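Local coordinates for endoribonuclease L-PSP/chorismate mutase-like domain-containing protein (Agrobacterium tumefaciens, PDB 3D01) that is of unknown function but belongs to the YjgF/chorismate mutase-like family and, like its relatives, forms a trimer that may bind small molecules, at residues T61-V64 with G65-D69; A73-A76 with A77-C80; L133-P136 with G137-A140. One frame throughout, in Å; residues are numbered along the deposited sequence.

Contact 1: residues T61-V64 with G65-D69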
loop_
_atom_site.group_PDB
_atom_site.type_symbol
_atom_site.label_atom_id
_atom_site.label_comp_id
_atom_site.label_asym_id
_atom_site.label_seq_id
_atom_site.Cartn_x
_atom_site.Cartn_y
_atom_site.Cartn_z
ATOM N N THR I 61 -12.123 9.432 16.612
ATOM C CA THR I 61 -11.086 10.383 16.289
ATOM C C THR I 61 -10.024 10.453 17.374
ATOM O O THR I 61 -10.259 10.186 18.559
ATOM C CB THR I 61 -11.644 11.815 16.124
ATOM O OG1 THR I 61 -12.321 12.197 17.337
ATOM C CG2 THR I 61 -12.601 11.914 14.896
ATOM N N GLY I 62 -8.837 10.866 16.951
ATOM C CA GLY I 62 -7.684 10.949 17.846
ATOM C C GLY I 62 -6.759 9.740 17.765
ATOM O O GLY I 62 -6.933 8.814 16.934
ATOM N N LEU I 63 -5.732 9.796 18.604
ATOM C CA LEU I 63 -4.636 8.852 18.567
ATOM C C LEU I 63 -4.891 7.721 19.489
ATOM O O LEU I 63 -5.210 7.891 20.676
ATOM C CB LEU I 63 -3.308 9.487 18.974
ATOM C CG LEU I 63 -2.873 10.725 18.223
ATOM C CD1 LEU I 63 -1.534 11.334 18.791
ATOM C CD2 LEU I 63 -2.745 10.389 16.763
ATOM N N VAL I 64 -4.717 6.546 18.947
ATOM C CA VAL I 64 -4.755 5.353 19.750
ATOM C C VAL I 64 -3.536 5.349 20.725
ATOM O O VAL I 64 -2.358 5.553 20.326
ATOM C CB VAL I 64 -4.795 4.112 18.854
ATOM C CG1 VAL I 64 -5.041 2.914 19.696
ATOM C CG2 VAL I 64 -5.871 4.273 17.687
ATOM N N GLY I 65 -3.840 5.134 21.998
ATOM C CA GLY I 65 -2.861 5.229 23.079
ATOM C C GLY I 65 -2.867 6.581 23.771
ATOM O O GLY I 65 -2.189 6.766 24.795
ATOM N N ARG I 66 -3.634 7.528 23.224
ATOM C CA ARG I 66 -3.794 8.838 23.860
ATOM C C ARG I 66 -5.250 9.219 24.001
ATOM O O ARG I 66 -5.679 9.484 25.093
ATOM C CB ARG I 66 -3.022 9.914 23.117
ATOM C CG ARG I 66 -3.217 11.307 23.663
ATOM C CD ARG I 66 -2.430 12.387 22.933
ATOM N NE ARG I 66 -2.704 13.649 23.587
ATOM C CZ ARG I 66 -2.149 14.058 24.722
ATOM N NH1 ARG I 66 -1.142 13.406 25.264
ATOM N NH2 ARG I 66 -2.584 15.180 25.284
ATOM N N ASP I 67 -5.969 9.296 22.882
ATOM C CA ASP I 67 -7.357 9.753 22.852
ATOM C C ASP I 67 -8.356 8.594 22.889
ATOM O O ASP I 67 -9.481 8.738 23.396
ATOM C CB ASP I 67 -7.572 10.559 21.589
ATOM C CG ASP I 67 -6.677 11.775 21.529
ATOM O OD1 ASP I 67 -6.746 12.606 22.466
ATOM O OD2 ASP I 67 -5.901 11.882 20.568
ATOM N N VAL I 68 -7.930 7.461 22.349
ATOM C CA VAL I 68 -8.774 6.267 22.203
ATOM C C VAL I 68 -8.005 5.043 22.630
ATOM O O VAL I 68 -6.788 4.969 22.479
ATOM C CB VAL I 68 -9.293 6.106 20.739
ATOM C CG1 VAL I 68 -9.934 7.439 20.313
ATOM C CG2 VAL I 68 -8.260 5.753 19.817
ATOM N N ASP I 69 -8.735 4.108 23.215
ATOM C CA ASP I 69 -8.169 2.838 23.629
ATOM C C ASP I 69 -8.376 1.771 22.548
ATOM O O ASP I 69 -8.978 2.037 21.519
ATOM C CB ASP I 69 -8.761 2.399 24.986
ATOM C CG ASP I 69 -10.274 2.074 24.957
ATOM O OD1 ASP I 69 -10.925 2.007 23.906
ATOM O OD2 ASP I 69 -10.814 1.874 26.079
#
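Three backbone N-H groups, those of Arg66, Asp67 and Val68, converge on the carbonyl oxygen of Leu63. The Asp67 bond is the shortest, with N 2.7 Å from Leu63 O, and it lies in the carbonyl plane; the other two donors stand well above that plane, Arg66 N at 3.0 Å and Val68 N at 3.2 Å from the same oxygen. Gly65 N bonds in turn to Val68 O, and a single backbone bridge pairs Val64 with Val68, where Val64 CA approaches Val68 O at 3.4 Å in a CA-H...O contact. A side-chain bond adds to these: Asp67 OD2 offers its anti lone pair to Leu63 N at 2.9 Å, nearly straight at 173°. With Asp67 CG anti to its own carbonyl carbon (chi1 -61°), the carboxylate swings back toward Gly62, OD2 coming to 3.4 Å from Gly62 CA.

This compact loop, between strand 57-58 and helix 70-91 of the YjgF-like fold, carries Thr61 and Asp67 of the pocket holding a polyether molecule. Asp69 caps the helix through Ser72 N.

The apolar contact is between Val64 CG2 and Val68 CG2, 3.5 Å apart. Leu63 also packs on Pro113 of the second subunit.

Contact 2: residues A73-A76 with A77-C80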
loop_
_atom_site.group_PDB
_atom_site.type_symbol
_atom_site.label_atom_id
_atom_site.label_comp_id
_atom_site.label_asym_id
_atom_site.label_seq_id
_atom_site.Cartn_x
_atom_site.Cartn_y
_atom_site.Cartn_z
ATOM N N ALA I 73 -10.811 1.796 19.185
ATOM C CA ALA I 73 -10.111 1.731 17.917
ATOM C C ALA I 73 -10.585 0.524 17.098
ATOM O O ALA I 73 -10.724 0.617 15.874
ATOM C CB ALA I 73 -8.582 1.659 18.144
ATOM N N GLN I 74 -10.837 -0.602 17.761
ATOM C CA GLN I 74 -11.422 -1.754 17.080
ATOM C C GLN I 74 -12.792 -1.423 16.460
ATOM O O GLN I 74 -13.076 -1.834 15.349
ATOM C CB GLN I 74 -11.544 -2.941 18.030
ATOM C CG GLN I 74 -10.204 -3.602 18.278
ATOM C CD GLN I 74 -10.211 -4.600 19.415
ATOM O OE1 GLN I 74 -11.032 -4.516 20.342
ATOM N NE2 GLN I 74 -9.287 -5.574 19.352
ATOM N N ARG I 75 -13.643 -0.713 17.176
ATOM C CA ARG I 75 -14.888 -0.221 16.588
ATOM C C ARG I 75 -14.648 0.665 15.391
ATOM O O ARG I 75 -15.331 0.572 14.401
ATOM C CB ARG I 75 -15.668 0.603 17.588
ATOM C CG ARG I 75 -17.079 1.013 17.112
ATOM C CD ARG I 75 -17.978 -0.185 16.813
ATOM N NE ARG I 75 -17.856 -1.191 17.874
ATOM C CZ ARG I 75 -18.598 -2.287 17.994
ATOM N NH1 ARG I 75 -19.577 -2.550 17.139
ATOM N NH2 ARG I 75 -18.355 -3.132 18.996
ATOM N N ALA I 76 -13.690 1.577 15.496
ATOM C CA ALA I 76 -13.270 2.342 14.322
ATOM C C ALA I 76 -12.911 1.451 13.121
ATOM O O ALA I 76 -13.364 1.703 12.005
ATOM C CB ALA I 76 -12.083 3.292 14.660
ATOM N N ALA I 77 -12.114 0.403 13.360
ATOM C CA ALA I 77 -11.674 -0.496 12.291
ATOM C C ALA I 77 -12.912 -1.199 11.635
ATOM O O ALA I 77 -13.035 -1.304 10.407
ATOM C CB ALA I 77 -10.692 -1.517 12.849
ATOM N N GLU I 78 -13.829 -1.621 12.486
ATOM C CA GLU I 78 -15.115 -2.241 12.058
ATOM C C GLU I 78 -15.872 -1.302 11.140
ATOM O O GLU I 78 -16.319 -1.713 10.068
ATOM C CB GLU I 78 -15.974 -2.578 13.264
ATOM C CG GLU I 78 -15.524 -3.809 14.076
ATOM C CD GLU I 78 -16.280 -4.011 15.398
ATOM O OE1 GLU I 78 -16.830 -3.053 15.995
ATOM O OE2 GLU I 78 -16.330 -5.180 15.859
ATOM N N LEU I 79 -15.985 -0.029 11.549
ATOM C CA LEU I 79 -16.641 0.993 10.733
ATOM C C LEU I 79 -15.949 1.232 9.379
ATOM O O LEU I 79 -16.603 1.350 8.334
ATOM C CB LEU I 79 -16.809 2.291 11.520
ATOM C CG LEU I 79 -17.887 2.310 12.615
ATOM C CD1 LEU I 79 -17.800 3.624 13.368
ATOM C CD2 LEU I 79 -19.316 2.032 12.080
ATOM N N CYS I 80 -14.613 1.293 9.388
ATOM C CA CYS I 80 -13.846 1.367 8.161
ATOM C C CYS I 80 -14.221 0.199 7.257
ATOM O O CYS I 80 -14.457 0.390 6.066
ATOM C CB CYS I 80 -12.336 1.344 8.453
ATOM S SG CYS I 80 -11.734 2.823 9.283
#
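Bends at chi2 (60°) and chi3 (44°) turn the Arg75 side chain and bring one face of its guanidinium against the carboxylate of Glu78, one turn further along the helix. Glu78 meets it with CG anti to the carbonyl carbon (chi1 -75°) and the chain extended beyond. The two groups pass obliquely, their planes close to perpendicular, and the Glu78 carboxylate carbon CD sits 3.9 Å above the centre of the guanidinium, over that face. Arg75 NE and Glu78 OE1 form a salt bridge, modelled at 2.8 Å, but OE1 is crowded against the guanidinium and its exact place is doubtful.

Beneath this pair runs the regular i to i+4 bonding of helix 70-91. Ala77 N reaches Ala73 O at 2.9 Å, and Glu78 N, Leu79 N and Cys80 N bond in the same way to the carbonyl oxygens of Gln74, Arg75 and Ala76.

In this part of the helix Ala73, Ala76, Ala77, Leu79 and Cys80 are buried, while Arg75 is exposed. Ala76 and Cys80 pack on Val155 of strand 155-163, and Leu79 lies against Pro52 of strand 44-54, while Ala73 and Ala77 face helix 118-133 through Val121 and Ala125. The helix thus touches both the sheet and helix 118-133, in keeping with the YjgF-like alpha-beta fold. Gln74 NE2 bonds to Leu120 O, and Phe23 touches both Arg75 and Glu78.

As modelled, Glu78 OE1 lies well out of the guanidinium plane and no N-H points at it, so the Arg75-Glu78 attraction is probably one of charge, less directional than an in-plane, hydrogen-bonded ion pair.

Contact 3: residues L133-P136 with G137-A140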
loop_
_atom_site.group_PDB
_atom_site.type_symbol
_atom_site.label_atom_id
_atom_site.label_comp_id
_atom_site.label_asym_id
_atom_site.label_seq_id
_atom_site.Cartn_x
_atom_site.Cartn_y
_atom_site.Cartn_z
ATOM N N LEU I 133 -18.272 -12.608 5.311
ATOM C CA LEU I 133 -17.971 -13.203 4.018
ATOM C C LEU I 133 -17.574 -14.659 4.071
ATOM O O LEU I 133 -17.571 -15.330 3.050
ATOM C CB LEU I 133 -16.870 -12.410 3.308
ATOM C CG LEU I 133 -17.212 -10.977 2.888
ATOM C CD1 LEU I 133 -15.973 -10.338 2.220
ATOM C CD2 LEU I 133 -18.459 -10.876 1.959
ATOM N N GLY I 134 -17.206 -15.155 5.235
ATOM C CA GLY I 134 -16.644 -16.490 5.354
ATOM C C GLY I 134 -15.244 -16.604 4.790
ATOM O O GLY I 134 -14.482 -15.619 4.797
ATOM N N GLU I 135 -14.893 -17.804 4.298
ATOM C CA GLU I 135 -13.529 -18.068 3.822
ATOM C C GLU I 135 -13.051 -17.035 2.802
ATOM O O GLU I 135 -11.893 -16.610 2.872
ATOM C CB GLU I 135 -13.369 -19.494 3.261
ATOM C CG GLU I 135 -12.053 -19.771 2.466
ATOM C CD GLU I 135 -10.776 -19.725 3.331
ATOM O OE1 GLU I 135 -10.806 -20.250 4.483
ATOM O OE2 GLU I 135 -9.743 -19.173 2.853
ATOM N N PRO I 136 -13.904 -16.646 1.835
ATOM C CA PRO I 136 -13.502 -15.604 0.883
ATOM C C PRO I 136 -13.102 -14.264 1.532
ATOM O O PRO I 136 -12.385 -13.490 0.900
ATOM C CB PRO I 136 -14.749 -15.418 0.025
ATOM C CG PRO I 136 -15.404 -16.738 0.073
ATOM C CD PRO I 136 -15.236 -17.180 1.483
ATOM N N GLY I 137 -13.571 -14.004 2.758
ATOM C CA GLY I 137 -13.180 -12.806 3.492
ATOM C C GLY I 137 -11.767 -12.809 4.066
ATOM O O GLY I 137 -11.261 -11.759 4.466
ATOM N N ARG I 138 -11.130 -13.974 4.133
ATOM C CA ARG I 138 -9.797 -14.093 4.712
ATOM C C ARG I 138 -8.755 -13.519 3.761
ATOM O O ARG I 138 -8.661 -13.893 2.599
ATOM C CB ARG I 138 -9.515 -15.555 5.074
ATOM C CG ARG I 138 -10.450 -16.071 6.165
ATOM C CD ARG I 138 -9.722 -17.021 7.105
ATOM N NE ARG I 138 -9.129 -18.116 6.363
ATOM C CZ ARG I 138 -8.136 -18.893 6.796
ATOM N NH1 ARG I 138 -7.702 -19.869 6.007
ATOM N NH2 ARG I 138 -7.571 -18.712 7.988
ATOM N N HIS I 139 -7.954 -12.598 4.280
ATOM C CA HIS I 139 -7.158 -11.690 3.451
ATOM C C HIS I 139 -5.747 -11.543 3.981
ATOM O O HIS I 139 -5.503 -11.785 5.187
ATOM C CB HIS I 139 -7.801 -10.298 3.486
ATOM C CG HIS I 139 -8.194 -9.862 4.869
ATOM N ND1 HIS I 139 -9.382 -10.255 5.461
ATOM C CD2 HIS I 139 -7.528 -9.131 5.804
ATOM C CE1 HIS I 139 -9.429 -9.778 6.692
ATOM N NE2 HIS I 139 -8.329 -9.077 6.919
ATOM N N ALA I 140 -4.844 -11.151 3.081
ATOM C CA ALA I 140 -3.512 -10.636 3.450
ATOM C C ALA I 140 -3.693 -9.232 4.052
ATOM O O ALA I 140 -4.733 -8.568 3.843
ATOM C CB ALA I 140 -2.570 -10.588 2.274
#
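The backbone leaves helix 118-133 at Gly134, whose positive phi (71°) turns the chain into a short 3-10 segment, where Gly137 N bonds to Gly134 O at 2.8 Å and Arg138 N to Glu135 O at 3.0 Å, each donor standing above the carbonyl plane. Leu133 packs against Gly137, its CB 3.7 Å from Gly137 CA, and together with Gly134 O it closes in on the glycine.

Glu135 and Arg138 reach across the outside of this turn. The glutamate chain bends at chi2 (67°), directing its carboxylate to the guanidinium, with the two planes 79° apart. Glu135 OE1 is 3.3 Å from Arg138 NE in a salt bridge whose hydrogen bond is weak and bent, while OE2 lies at the guanidinium edge, in its plane, and has a long, weak ion pair with Arg101. The stronger partner of the Arg138 guanidinium is Ala33 O of the third subunit, bonded through NH2.

Further on, His139 ND1 gives an almost straight bond, 2.6 Å long, to Gly137 O, which lies in the ring plane. Ser126 OG bonds NE2 on the other side of the imidazole. Held at both nitrogens, the ring has little freedom to rotate.

A glycine with positive phi just past the end of a helix, followed by a 3-10 segment, makes the connection from helix 118-133 into strand 140-146, here placed at the subunit boundary of the trimer.

How the contacts relate
Contact 2 is the buried one, within helix 70-91, whereas contact 1 is partly buried at the loop leading into that helix and contact 3 lies at the surface where helix 118-133 ends. Contacts 1 and 2 touch through Val64 CG2 and Ala73 CB, 3.8 Å apart; contact 3 is about 17 Å from contact 1 and 10 Å from contact 2, nearest atoms, and on the opposite side of the chain's centre from contact 1. Both loops use glycines and bonds to carbonyl oxygens, but contact 1 adds a carboxylate-to-backbone bond, while contacts 2 and 3 each carry an Arg-Glu pair three residues apart. Contacts 1 and 3 also meet neighbouring subunits.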